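Long-range contacts in beta-catenin homolog sys-1 (Caenorhabditis elegans, PDB 3C2G), which acts as a transcription coregulator in the Wnt asymmetry pathway, binding the TCF factor pop-1 directly to activate or repress target genes: residues K28-W33 against L82-R87; Q53-I58 against H99-M104; S445-E450 against T463-F468; G456-R461 against S516-L521. All coordinates share one frame; numbering follows the deposited sequence.

Contact 1: K28-W33 against L82-R87; sequences KTIRTW and LDILRR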
loop_
_atom_site.group_PDB
_atom_site.type_symbol
_atom_site.label_atom_id
_atom_site.label_comp_id
_atom_site.label_asym_id
_atom_site.label_seq_id
_atom_site.Cartn_x
_atom_site.Cartn_y
_atom_site.Cartn_z
ATOM N N LYS A 28 37.672 -18.005 25.293
ATOM C CA LYS A 28 36.959 -19.279 25.477
ATOM C C LYS A 28 36.470 -19.433 26.910
ATOM O O LYS A 28 35.321 -19.818 27.151
ATOM C CB LYS A 28 37.845 -20.473 25.128
ATOM C CG LYS A 28 38.231 -20.585 23.657
ATOM C CD LYS A 28 39.146 -21.789 23.423
ATOM C CE LYS A 28 39.496 -21.951 21.944
ATOM N NZ LYS A 28 40.546 -23.001 21.720
ATOM N N THR A 29 37.354 -19.115 27.852
ATOM C CA THR A 29 37.072 -19.202 29.277
ATOM C C THR A 29 35.862 -18.353 29.656
ATOM O O THR A 29 34.887 -18.871 30.209
ATOM C CB THR A 29 38.326 -18.800 30.099
ATOM O OG1 THR A 29 39.413 -19.673 29.760
ATOM C CG2 THR A 29 38.062 -18.876 31.593
ATOM N N ILE A 30 35.922 -17.060 29.337
ATOM C CA ILE A 30 34.803 -16.143 29.585
ATOM C C ILE A 30 33.505 -16.612 28.907
ATOM O O ILE A 30 32.434 -16.542 29.503
ATOM C CB ILE A 30 35.150 -14.694 29.171
ATOM C CG1 ILE A 30 36.274 -14.145 30.061
ATOM C CG2 ILE A 30 33.906 -13.783 29.238
ATOM C CD1 ILE A 30 36.974 -12.901 29.518
ATOM N N ARG A 31 33.607 -17.109 27.677
ATOM C CA ARG A 31 32.434 -17.607 26.961
ATOM C C ARG A 31 31.842 -18.810 27.677
ATOM O O ARG A 31 30.634 -18.885 27.903
ATOM C CB ARG A 31 32.791 -17.959 25.516
ATOM C CG ARG A 31 31.609 -18.403 24.675
ATOM C CD ARG A 31 32.052 -18.855 23.289
ATOM N NE ARG A 31 30.949 -19.491 22.577
ATOM C CZ ARG A 31 30.804 -20.802 22.409
ATOM N NH1 ARG A 31 31.707 -21.655 22.887
ATOM N NH2 ARG A 31 29.749 -21.260 21.751
ATOM N N THR A 32 32.713 -19.741 28.049
ATOM C CA THR A 32 32.301 -20.944 28.756
ATOM C C THR A 32 31.569 -20.594 30.044
ATOM O O THR A 32 30.490 -21.118 30.308
ATOM C CB THR A 32 33.507 -21.837 29.050
ATOM O OG1 THR A 32 34.210 -22.080 27.824
ATOM C CG2 THR A 32 33.068 -23.164 29.654
ATOM N N TRP A 33 32.146 -19.684 30.824
ATOM C CA TRP A 33 31.521 -19.225 32.062
ATOM C C TRP A 33 30.107 -18.697 31.838
ATOM O O TRP A 33 29.183 -19.067 32.561
ATOM C CB TRP A 33 32.397 -18.164 32.735
ATOM C CG TRP A 33 31.779 -17.493 33.930
ATOM C CD1 TRP A 33 31.408 -18.080 35.104
ATOM C CD2 TRP A 33 31.481 -16.101 34.067
ATOM N NE1 TRP A 33 30.885 -17.142 35.965
ATOM C CE2 TRP A 33 30.921 -15.917 35.355
ATOM C CE3 TRP A 33 31.623 -14.990 33.226
ATOM C CZ2 TRP A 33 30.507 -14.668 35.820
ATOM C CZ3 TRP A 33 31.213 -13.747 33.689
ATOM C CH2 TRP A 33 30.659 -13.595 34.976
ATOM N N LEU A 82 32.096 -12.654 19.608
ATOM C CA LEU A 82 30.834 -12.320 18.954
ATOM C C LEU A 82 29.713 -13.187 19.475
ATOM O O LEU A 82 28.570 -12.745 19.543
ATOM C CB LEU A 82 30.947 -12.404 17.435
ATOM C CG LEU A 82 31.923 -11.383 16.836
ATOM C CD1 LEU A 82 32.202 -11.668 15.359
ATOM C CD2 LEU A 82 31.429 -9.957 17.055
ATOM N N ASP A 83 30.046 -14.410 19.879
ATOM C CA ASP A 83 29.048 -15.303 20.463
ATOM C C ASP A 83 28.611 -14.833 21.842
ATOM O O ASP A 83 27.448 -14.977 22.206
ATOM C CB ASP A 83 29.538 -16.743 20.537
ATOM C CG ASP A 83 28.428 -17.702 20.934
ATOM O OD1 ASP A 83 27.488 -17.909 20.131
ATOM O OD2 ASP A 83 28.475 -18.223 22.067
ATOM N N ILE A 84 29.544 -14.265 22.605
ATOM C CA ILE A 84 29.196 -13.639 23.871
ATOM C C ILE A 84 28.263 -12.473 23.562
ATOM O O ILE A 84 27.167 -12.374 24.115
ATOM C CB ILE A 84 30.457 -13.144 24.639
ATOM C CG1 ILE A 84 31.227 -14.325 25.244
ATOM C CG2 ILE A 84 30.072 -12.152 25.732
ATOM C CD1 ILE A 84 32.709 -14.023 25.529
ATOM N N LEU A 85 28.690 -11.604 22.654
ATOM C CA LEU A 85 27.886 -10.446 22.280
ATOM C C LEU A 85 26.476 -10.835 21.841
ATOM O O LEU A 85 25.505 -10.216 22.268
ATOM C CB LEU A 85 28.586 -9.630 21.192
ATOM C CG LEU A 85 27.872 -8.388 20.656
ATOM C CD1 LEU A 85 27.476 -7.380 21.757
ATOM C CD2 LEU A 85 28.762 -7.733 19.622
ATOM N N ARG A 86 26.374 -11.867 21.004
ATOM C CA ARG A 86 25.083 -12.355 20.551
ATOM C C ARG A 86 24.206 -12.727 21.733
ATOM O O ARG A 86 23.035 -12.361 21.785
ATOM C CB ARG A 86 25.245 -13.552 19.613
ATOM C CG ARG A 86 23.924 -14.107 19.074
ATOM C CD ARG A 86 24.123 -15.192 18.019
ATOM N NE ARG A 86 24.748 -16.372 18.599
ATOM C CZ ARG A 86 24.090 -17.343 19.223
ATOM N NH1 ARG A 86 22.766 -17.279 19.344
ATOM N NH2 ARG A 86 24.759 -18.373 19.734
ATOM N N ARG A 87 24.795 -13.433 22.692
ATOM C CA ARG A 87 24.068 -13.882 23.868
ATOM C C ARG A 87 23.540 -12.724 24.714
ATOM O O ARG A 87 22.421 -12.790 25.238
ATOM C CB ARG A 87 24.922 -14.862 24.672
ATOM C CG ARG A 87 25.075 -16.198 23.939
ATOM C CD ARG A 87 26.022 -17.176 24.618
ATOM N NE ARG A 87 25.377 -18.488 24.675
ATOM C CZ ARG A 87 25.543 -19.459 23.783
ATOM N NH1 ARG A 87 26.372 -19.304 22.764
ATOM N NH2 ARG A 87 24.884 -20.596 23.927
#
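Arg31 and Asp83 join two helices, 20-37 and 71-90, through a bond at one edge of the contact, while a compact apolar patch lies beside it. The patch is the tight part. Ile84 CD1 lies 3.9 Å from Arg31 CB and equally near the backbone N of Arg31, and Ile30 CG2 meets the same methyl, the two isoleucine side chains crossing at about a right angle. Ile54 of helix 47-62 packs on both isoleucines and completes the patch. The other side is polar and looser, where Arg31 and Arg87 are partly exposed. With CG anti to the backbone N (chi1 -176°), the arginine chain runs out extended to NE, and Arg31 NE donates to Asp83 OD2 at 2.8 Å. It meets that oxygen from above the carboxylate plane, 46° out of it, and Arg31 NH2 adds a weak bond to Asp83 OD2, 3.3 Å long. Arg86 NH2 holds the other oxygen, Asp83 OD1, from the syn side at 2.8 Å. Arg87 NH1 also reaches OD2, though so closely that its exact distance is doubtful. Three arginines thus surround one buried carboxylate, which probably offsets the repulsion between Arg31 and Arg87. An alanine in place of Arg31 would keep the CB touch on Ile84 but would probably leave Asp83 without its charged mate on helix 20-37. Same-direction helices 9.9 Å apart, inclined by 27° and with helix 47-62 packed against both, are typical of the stacked layers of an armadillo domain.

Contact 2: Q53-I58 against H99-M104; sequences QILNII and HQVVQM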
loop_
_atom_site.group_PDB
_atom_site.type_symbol
_atom_site.label_atom_id
_atom_site.label_comp_id
_atom_site.label_asym_id
_atom_site.label_seq_id
_atom_site.Cartn_x
_atom_site.Cartn_y
_atom_site.Cartn_z
ATOM N N GLN A 53 32.377 -4.448 31.703
ATOM C CA GLN A 53 33.678 -5.121 31.682
ATOM C C GLN A 53 33.779 -6.084 30.506
ATOM O O GLN A 53 34.768 -6.052 29.771
ATOM C CB GLN A 53 33.927 -5.905 32.983
ATOM C CG GLN A 53 34.281 -5.072 34.193
ATOM C CD GLN A 53 34.577 -5.918 35.435
ATOM O OE1 GLN A 53 33.744 -6.722 35.882
ATOM N NE2 GLN A 53 35.772 -5.734 36.003
ATOM N N ILE A 54 32.770 -6.944 30.344
ATOM C CA ILE A 54 32.729 -7.890 29.226
ATOM C C ILE A 54 32.663 -7.160 27.884
ATOM O O ILE A 54 33.391 -7.506 26.946
ATOM C CB ILE A 54 31.530 -8.855 29.316
ATOM C CG1 ILE A 54 31.415 -9.470 30.718
ATOM C CG2 ILE A 54 31.607 -9.914 28.210
ATOM C CD1 ILE A 54 32.004 -10.836 30.868
ATOM N N LEU A 55 31.794 -6.156 27.791
ATOM C CA LEU A 55 31.639 -5.411 26.551
ATOM C C LEU A 55 32.965 -4.780 26.177
ATOM O O LEU A 55 33.363 -4.792 25.006
ATOM C CB LEU A 55 30.542 -4.342 26.657
ATOM C CG LEU A 55 29.076 -4.802 26.735
ATOM C CD1 LEU A 55 28.136 -3.601 26.908
ATOM C CD2 LEU A 55 28.679 -5.636 25.518
ATOM N N ASN A 56 33.659 -4.251 27.181
ATOM C CA ASN A 56 34.927 -3.586 26.934
ATOM C C ASN A 56 35.996 -4.553 26.461
ATOM O O ASN A 56 36.874 -4.165 25.693
ATOM C CB ASN A 56 35.383 -2.794 28.159
ATOM C CG ASN A 56 34.674 -1.452 28.281
ATOM O OD1 ASN A 56 33.962 -1.015 27.364
ATOM N ND2 ASN A 56 34.878 -0.781 29.409
ATOM N N ILE A 57 35.899 -5.810 26.893
ATOM C CA ILE A 57 36.798 -6.854 26.401
ATOM C C ILE A 57 36.434 -7.289 24.972
ATOM O O ILE A 57 37.315 -7.429 24.105
ATOM C CB ILE A 57 36.873 -8.083 27.360
ATOM C CG1 ILE A 57 37.581 -7.698 28.666
ATOM C CG2 ILE A 57 37.627 -9.229 26.707
ATOM C CD1 ILE A 57 37.565 -8.792 29.737
ATOM N N ILE A 58 35.145 -7.511 24.725
ATOM C CA ILE A 58 34.687 -7.801 23.368
ATOM C C ILE A 58 35.256 -6.773 22.383
ATOM O O ILE A 58 35.911 -7.134 21.384
ATOM C CB ILE A 58 33.150 -7.878 23.290
ATOM C CG1 ILE A 58 32.667 -9.161 23.978
ATOM C CG2 ILE A 58 32.696 -7.823 21.837
ATOM C CD1 ILE A 58 31.215 -9.176 24.303
ATOM N N HIS A 99 20.851 -1.228 26.785
ATOM C CA HIS A 99 21.303 0.104 26.372
ATOM C C HIS A 99 22.825 0.223 26.354
ATOM O O HIS A 99 23.381 1.018 25.588
ATOM C CB HIS A 99 20.673 1.211 27.226
ATOM C CG HIS A 99 20.882 1.035 28.693
ATOM N ND1 HIS A 99 21.774 1.801 29.413
ATOM C CD2 HIS A 99 20.327 0.171 29.576
ATOM C CE1 HIS A 99 21.762 1.414 30.676
ATOM N NE2 HIS A 99 20.894 0.424 30.800
ATOM N N GLN A 100 23.498 -0.580 27.176
ATOM C CA GLN A 100 24.965 -0.614 27.182
ATOM C C GLN A 100 25.490 -1.235 25.900
ATOM O O GLN A 100 26.492 -0.759 25.345
ATOM C CB GLN A 100 25.516 -1.352 28.406
ATOM C CG GLN A 100 25.296 -0.625 29.735
ATOM C CD GLN A 100 25.849 -1.381 30.927
ATOM O OE1 GLN A 100 25.139 -1.630 31.899
ATOM N NE2 GLN A 100 27.122 -1.752 30.858
ATOM N N VAL A 101 24.812 -2.288 25.433
ATOM C CA VAL A 101 25.093 -2.872 24.116
ATOM C C VAL A 101 24.954 -1.817 23.011
ATOM O O VAL A 101 25.871 -1.621 22.215
ATOM C CB VAL A 101 24.196 -4.101 23.815
ATOM C CG1 VAL A 101 24.462 -4.649 22.415
ATOM C CG2 VAL A 101 24.433 -5.196 24.847
ATOM N N VAL A 102 23.824 -1.116 22.995
ATOM C CA VAL A 102 23.570 -0.068 22.007
ATOM C C VAL A 102 24.621 1.043 22.073
ATOM O O VAL A 102 25.071 1.534 21.030
ATOM C CB VAL A 102 22.148 0.533 22.170
ATOM C CG1 VAL A 102 21.906 1.691 21.185
ATOM C CG2 VAL A 102 21.082 -0.551 22.005
ATOM N N GLN A 103 25.019 1.426 23.292
ATOM C CA GLN A 103 25.986 2.516 23.481
ATOM C C GLN A 103 27.358 2.202 22.900
ATOM O O GLN A 103 28.101 3.121 22.562
ATOM C CB GLN A 103 26.121 2.905 24.957
ATOM C CG GLN A 103 24.952 3.733 25.508
ATOM C CD GLN A 103 24.943 3.820 27.041
ATOM O OE1 GLN A 103 25.759 3.187 27.722
ATOM N NE2 GLN A 103 24.007 4.600 27.586
HETATM N N MSE A 104 27.685 0.911 22.784
HETATM C CA MSE A 104 28.942 0.473 22.169
HETATM C C MSE A 104 29.038 0.888 20.714
HETATM O O MSE A 104 30.128 1.052 20.179
HETATM C CB MSE A 104 29.113 -1.044 22.266
HETATM C CG MSE A 104 29.313 -1.572 23.689
HETATM SE SE MSE A 104 30.836 -0.748 24.642
HETATM C CE MSE A 104 32.288 -1.396 23.509
#
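Gln100 NE2 is gripped twice, by Gln52 OE1 and by the carbonyl oxygen of Pro48, both on helix 47-62, while the aliphatic root of the same side chain faces Leu55. The glutamine chain is extended beyond CG and ends at those two acceptors, while Gln100 CB stays 3.8 Å from Leu55 CD1. Leu55 is the residue that fills the interface. Its CG stands anti to the carbonyl carbon (chi1 -70°), and CD1 presses on the backbone of helix 98-103, 3.6 Å from Gln100 O. The other branch, CD2, faces Val101 CG2 at 4.3 Å. Met104, present as selenomethionine, has a chain bent at chi2 and chi3 and lies against Leu55. Its CG is 4.0 Å from Leu55 CD1, while SE and CE rest near Leu55 CB and Leu55 O respectively. The same selenium lies near Asn56 OD1, the two side chains crossing at about a right angle; that amide oxygen has its hydrogen bond from Gln52 NE2. Phe88 of helix 71-90 packs on Leu55 as well, and Tyr59 of helix 47-62 on Met104; the whole contact lies within the armadillo domain. No hydrogen bond links the two segments directly. The chemistry therefore implies a division of labour: shape and dispersion hold the centre, whereas Gln52 and Pro48 of the same helix satisfy the buried Gln100 amide, and Gln52 also bonds Asn56 at the rim.

Contact 3: S445-E450 against T463-F468; sequences SCLSCE and TILRSF
Leu447 and Ile464 form the first shell, their side chains sliding past each other in opposite directions. Leu447 CD1 rests 3.8 Å from Ile464 CG2, and CD2 lies close to the same methyl. Ile464 holds its CG1 anti to the carbonyl carbon (chi1 -71°), and beyond it CD1 comes within 3.6 Å of Cys446 CB. Two side chains flank the pair: Leu465 CD2 stands 4.2 Å from Leu447 CD1, and Phe468 CE2 lies 4.3 Å from Leu447 CD2, reached obliquely. Every residue in this group is buried, and no hydrogen bond crosses between the segments. The arrangement is that of an armadillo domain, in which segment 445-450, on helix 437-448, is packed against the long helix, 457-472, that follows it. In the next shell, Ile498 of helix 494-507 touches both Leu447 and Leu465. Leu528 of helix 515-535 covers Leu465 and Phe468, and Leu402 of helix 388-409 backs Ile464. Further out, polar bonds fix the backbone of 446-449: Arg461 gives NE to Cys446 O and NH2 to Cys449 O. The Ser448 side chain, for its part, is bonded through OG to His497 ND1.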
loop_
_atom_site.group_PDB
_atom_site.type_symbol
_atom_site.label_atom_id
_atom_site.label_comp_id
_atom_site.label_asym_id
_atom_site.label_seq_id
_atom_site.Cartn_x
_atom_site.Cartn_y
_atom_site.Cartn_z
ATOM N N SER A 445 -28.542 -3.165 -4.254
ATOM C CA SER A 445 -28.514 -3.646 -2.878
ATOM C C SER A 445 -27.303 -3.152 -2.051
ATOM O O SER A 445 -27.436 -2.970 -0.854
ATOM C CB SER A 445 -28.718 -5.165 -2.807
ATOM O OG SER A 445 -27.504 -5.864 -2.997
ATOM N N CYS A 446 -26.152 -2.904 -2.680
ATOM C CA CYS A 446 -25.025 -2.218 -2.007
ATOM C C CYS A 446 -25.399 -0.816 -1.551
ATOM O O CYS A 446 -24.812 -0.255 -0.610
ATOM C CB CYS A 446 -23.832 -2.048 -2.940
ATOM S SG CYS A 446 -23.058 -3.535 -3.530
ATOM N N LEU A 447 -26.357 -0.243 -2.259
ATOM C CA LEU A 447 -26.732 1.140 -2.103
ATOM C C LEU A 447 -27.582 1.291 -0.862
ATOM O O LEU A 447 -27.574 2.349 -0.222
ATOM C CB LEU A 447 -27.534 1.550 -3.332
ATOM C CG LEU A 447 -27.295 2.872 -4.039
ATOM C CD1 LEU A 447 -25.822 3.276 -4.083
ATOM C CD2 LEU A 447 -27.874 2.759 -5.430
ATOM N N SER A 448 -28.298 0.223 -0.511
ATOM C CA SER A 448 -29.306 0.288 0.552
ATOM C C SER A 448 -29.188 -0.737 1.695
ATOM O O SER A 448 -29.999 -0.705 2.613
ATOM C CB SER A 448 -30.702 0.196 -0.064
ATOM O OG SER A 448 -30.993 -1.144 -0.424
ATOM N N CYS A 449 -28.219 -1.651 1.648
ATOM C CA CYS A 449 -28.088 -2.652 2.730
ATOM C C CYS A 449 -27.842 -2.002 4.105
ATOM O O CYS A 449 -27.243 -0.930 4.199
ATOM C CB CYS A 449 -27.045 -3.736 2.404
ATOM S SG CYS A 449 -25.411 -3.152 1.830
ATOM N N GLU A 450 -28.357 -2.629 5.158
ATOM C CA GLU A 450 -28.271 -2.069 6.512
ATOM C C GLU A 450 -27.420 -2.934 7.426
ATOM O O GLU A 450 -27.654 -4.138 7.536
ATOM C CB GLU A 450 -29.669 -1.883 7.116
ATOM N N THR A 463 -19.588 6.026 -5.655
ATOM C CA THR A 463 -19.073 5.539 -6.944
ATOM C C THR A 463 -20.167 4.842 -7.753
ATOM O O THR A 463 -20.202 4.932 -8.976
ATOM C CB THR A 463 -17.874 4.570 -6.734
ATOM O OG1 THR A 463 -16.848 5.243 -5.999
ATOM C CG2 THR A 463 -17.286 4.093 -8.055
ATOM N N ILE A 464 -21.061 4.150 -7.061
ATOM C CA ILE A 464 -22.176 3.485 -7.716
ATOM C C ILE A 464 -23.111 4.504 -8.379
ATOM O O ILE A 464 -23.554 4.292 -9.513
ATOM C CB ILE A 464 -22.964 2.615 -6.740
ATOM C CG1 ILE A 464 -22.141 1.385 -6.348
ATOM C CG2 ILE A 464 -24.299 2.194 -7.356
ATOM C CD1 ILE A 464 -22.730 0.600 -5.194
ATOM N N LEU A 465 -23.396 5.605 -7.684
ATOM C CA LEU A 465 -24.278 6.621 -8.233
ATOM C C LEU A 465 -23.675 7.137 -9.526
ATOM O O LEU A 465 -24.384 7.333 -10.524
ATOM C CB LEU A 465 -24.508 7.773 -7.252
ATOM C CG LEU A 465 -25.215 7.426 -5.949
ATOM C CD1 LEU A 465 -25.298 8.663 -5.047
ATOM C CD2 LEU A 465 -26.600 6.831 -6.199
ATOM N N ARG A 466 -22.361 7.331 -9.499
ATOM C CA ARG A 466 -21.635 7.820 -10.657
ATOM C C ARG A 466 -21.752 6.836 -11.832
ATOM O O ARG A 466 -21.990 7.240 -12.969
ATOM C CB ARG A 466 -20.173 8.069 -10.295
ATOM C CG ARG A 466 -19.647 9.390 -10.801
ATOM C CD ARG A 466 -19.018 9.263 -12.145
ATOM N NE ARG A 466 -19.120 10.507 -12.905
ATOM C CZ ARG A 466 -18.074 11.208 -13.323
ATOM N NH1 ARG A 466 -16.844 10.784 -13.037
ATOM N NH2 ARG A 466 -18.258 12.316 -14.030
ATOM N N SER A 467 -21.592 5.550 -11.549
ATOM C CA SER A 467 -21.746 4.526 -12.570
ATOM C C SER A 467 -23.101 4.605 -13.284
ATOM O O SER A 467 -23.152 4.518 -14.504
ATOM C CB SER A 467 -21.526 3.131 -11.976
ATOM O OG SER A 467 -20.139 2.901 -11.814
ATOM N N PHE A 468 -24.178 4.763 -12.514
ATOM C CA PHE A 468 -25.517 4.878 -13.059
ATOM C C PHE A 468 -25.662 6.146 -13.882
ATOM O O PHE A 468 -26.222 6.114 -14.973
ATOM C CB PHE A 468 -26.569 4.836 -11.951
ATOM C CG PHE A 468 -26.814 3.465 -11.412
ATOM C CD1 PHE A 468 -27.213 2.437 -12.253
ATOM C CD2 PHE A 468 -26.659 3.192 -10.053
ATOM C CE1 PHE A 468 -27.437 1.148 -11.743
ATOM C CE2 PHE A 468 -26.883 1.898 -9.545
ATOM C CZ PHE A 468 -27.268 0.887 -10.389
#

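Contact 4: G456-R461 against S516-L521; sequences GLLELR and STKQQL
Leu458 holds CG anti to its backbone N (chi1 175°), and Thr517 likewise turns CG2 anti to its own N, which sets the two groups against each other at 3.6 Å. The side chains slide past one another in opposite directions, and the leucine then divides its branches. CD2 lies 3.9 Å from Lys518 CG, over a chain that crosses at about a right angle, while CD1 meets Leu521 CD1 at 4.0 Å. Leu521 CD1 also lies 3.9 Å from Arg461 CB. An alanine at Leu458 would probably open a gap between Thr517 CG2, Lys518 CG and Leu521 CD1, leaving them without their common filler. Trp504 and Val505 of helix 494-507 close over the same leucine. The charged ends point elsewhere: Lys518 NZ is bonded to Pro509 O, and the Arg461 guanidinium, with Leu457 CD2 over the centre of one face, makes a cation-pi contact with Trp504 and bonds to Cys446 O. Glu459, at the margin, pairs outside the two segments, with a basic side chain of the bound peptide. Between the two segments no hydrogen bond forms and the contact is made by carbon, which implies that the charges flanking it are committed to other partners, the peptide among them.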
loop_
_atom_site.group_PDB
_atom_site.type_symbol
_atom_site.label_atom_id
_atom_site.label_comp_id
_atom_site.label_asym_id
_atom_site.label_seq_id
_atom_site.Cartn_x
_atom_site.Cartn_y
_atom_site.Cartn_z
ATOM N N GLY A 456 -15.319 1.369 3.885
ATOM C CA GLY A 456 -15.369 1.637 2.452
ATOM C C GLY A 456 -16.739 1.962 1.866
ATOM O O GLY A 456 -16.829 2.475 0.748
ATOM N N LEU A 457 -17.798 1.677 2.623
ATOM C CA LEU A 457 -19.174 1.794 2.140
ATOM C C LEU A 457 -19.545 3.159 1.538
ATOM O O LEU A 457 -20.213 3.226 0.497
ATOM C CB LEU A 457 -20.158 1.411 3.247
ATOM C CG LEU A 457 -21.590 1.063 2.849
ATOM C CD1 LEU A 457 -21.643 -0.025 1.781
ATOM C CD2 LEU A 457 -22.369 0.630 4.082
ATOM N N LEU A 458 -19.106 4.234 2.181
ATOM C CA LEU A 458 -19.434 5.576 1.722
ATOM C C LEU A 458 -18.919 5.844 0.310
ATOM O O LEU A 458 -19.647 6.370 -0.537
ATOM C CB LEU A 458 -18.882 6.618 2.693
ATOM C CG LEU A 458 -19.022 8.092 2.308
ATOM C CD1 LEU A 458 -20.505 8.483 2.053
ATOM C CD2 LEU A 458 -18.391 8.983 3.369
ATOM N N GLU A 459 -17.666 5.472 0.074
ATOM C CA GLU A 459 -17.001 5.719 -1.187
ATOM C C GLU A 459 -17.573 4.800 -2.254
ATOM O O GLU A 459 -17.639 5.180 -3.421
ATOM C CB GLU A 459 -15.491 5.510 -1.040
ATOM C CG GLU A 459 -14.667 5.971 -2.251
ATOM C CD GLU A 459 -13.157 5.851 -2.062
ATOM O OE1 GLU A 459 -12.661 6.006 -0.918
ATOM O OE2 GLU A 459 -12.465 5.617 -3.082
ATOM N N LEU A 460 -17.990 3.601 -1.846
ATOM C CA LEU A 460 -18.658 2.673 -2.740
ATOM C C LEU A 460 -20.004 3.215 -3.248
ATOM O O LEU A 460 -20.302 3.123 -4.430
ATOM C CB LEU A 460 -18.875 1.316 -2.069
ATOM C CG LEU A 460 -19.667 0.297 -2.907
ATOM C CD1 LEU A 460 -18.972 -0.027 -4.238
ATOM C CD2 LEU A 460 -19.934 -0.974 -2.139
ATOM N N ARG A 461 -20.813 3.764 -2.351
ATOM C CA ARG A 461 -22.148 4.244 -2.705
ATOM C C ARG A 461 -22.059 5.489 -3.566
ATOM O O ARG A 461 -22.852 5.690 -4.466
ATOM C CB ARG A 461 -22.987 4.494 -1.447
ATOM C CG ARG A 461 -23.258 3.214 -0.694
ATOM C CD ARG A 461 -24.088 3.379 0.555
ATOM N NE ARG A 461 -24.614 2.063 0.900
ATOM C CZ ARG A 461 -25.323 1.775 1.984
ATOM N NH1 ARG A 461 -25.600 2.713 2.885
ATOM N NH2 ARG A 461 -25.748 0.531 2.164
ATOM N N SER A 516 -16.087 15.624 2.477
ATOM C CA SER A 516 -15.946 15.772 1.051
ATOM C C SER A 516 -16.724 14.678 0.271
ATOM O O SER A 516 -17.439 14.975 -0.688
ATOM C CB SER A 516 -14.458 15.784 0.721
ATOM O OG SER A 516 -14.236 15.674 -0.662
ATOM N N THR A 517 -16.609 13.429 0.706
ATOM C CA THR A 517 -17.264 12.310 0.037
ATOM C C THR A 517 -18.782 12.316 0.242
ATOM O O THR A 517 -19.535 11.901 -0.643
ATOM C CB THR A 517 -16.674 10.961 0.498
ATOM O OG1 THR A 517 -15.257 10.979 0.312
ATOM C CG2 THR A 517 -17.214 9.827 -0.324
ATOM N N LYS A 518 -19.218 12.778 1.409
ATOM C CA LYS A 518 -20.634 12.916 1.709
ATOM C C LYS A 518 -21.254 13.979 0.806
ATOM O O LYS A 518 -22.338 13.784 0.250
ATOM C CB LYS A 518 -20.861 13.242 3.196
ATOM C CG LYS A 518 -20.633 12.049 4.124
ATOM C CD LYS A 518 -20.340 12.458 5.551
ATOM C CE LYS A 518 -21.595 12.493 6.391
ATOM N NZ LYS A 518 -21.267 12.705 7.830
ATOM N N GLN A 519 -20.552 15.093 0.641
ATOM C CA GLN A 519 -21.009 16.116 -0.269
ATOM C C GLN A 519 -21.131 15.572 -1.700
ATOM O O GLN A 519 -22.133 15.840 -2.359
ATOM C CB GLN A 519 -20.111 17.352 -0.198
ATOM C CG GLN A 519 -20.507 18.494 -1.148
ATOM C CD GLN A 519 -21.931 18.998 -0.929
ATOM O OE1 GLN A 519 -22.463 18.948 0.186
ATOM N NE2 GLN A 519 -22.550 19.496 -1.998
ATOM N N GLN A 520 -20.152 14.793 -2.171
ATOM C CA GLN A 520 -20.212 14.287 -3.551
ATOM C C GLN A 520 -21.322 13.252 -3.770
ATOM O O GLN A 520 -21.848 13.148 -4.870
ATOM C CB GLN A 520 -18.850 13.813 -4.090
ATOM C CG GLN A 520 -18.422 12.409 -3.688
ATOM C CD GLN A 520 -17.220 11.854 -4.492
ATOM O OE1 GLN A 520 -16.598 12.557 -5.301
ATOM N NE2 GLN A 520 -16.895 10.578 -4.250
ATOM N N LEU A 521 -21.686 12.515 -2.725
ATOM C CA LEU A 521 -22.776 11.545 -2.796
ATOM C C LEU A 521 -24.110 12.264 -2.939
ATOM O O LEU A 521 -24.986 11.819 -3.687
ATOM C CB LEU A 521 -22.800 10.658 -1.545
ATOM C CG LEU A 521 -23.797 9.496 -1.549
ATOM C CD1 LEU A 521 -23.259 8.332 -0.781
ATOM C CD2 LEU A 521 -25.163 9.903 -0.999
#

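The four contacts lie in two pairs on opposite sides of the centre of one elongated helical chain. Contacts 1 and 2, centres 13 Å apart, lie toward the N-terminus and meet directly, Ile84 of contact 1 packing on Ile54 and Ile58 of the 53-58 segment. Contacts 3 and 4, with their centres about 10 Å apart, share helix 457-472, whose Arg461 ties them together. Nearest atoms of the two pairs remain at least about 41 Å apart. Contact 3 is wholly buried and purely apolar; contacts 1 and 2 are largely buried; contact 4 is the least so and borders the bound peptide. Contact 1 alone has salt bridges across its segments, and contact 2 leaves its polar bonding to neighbouring residues.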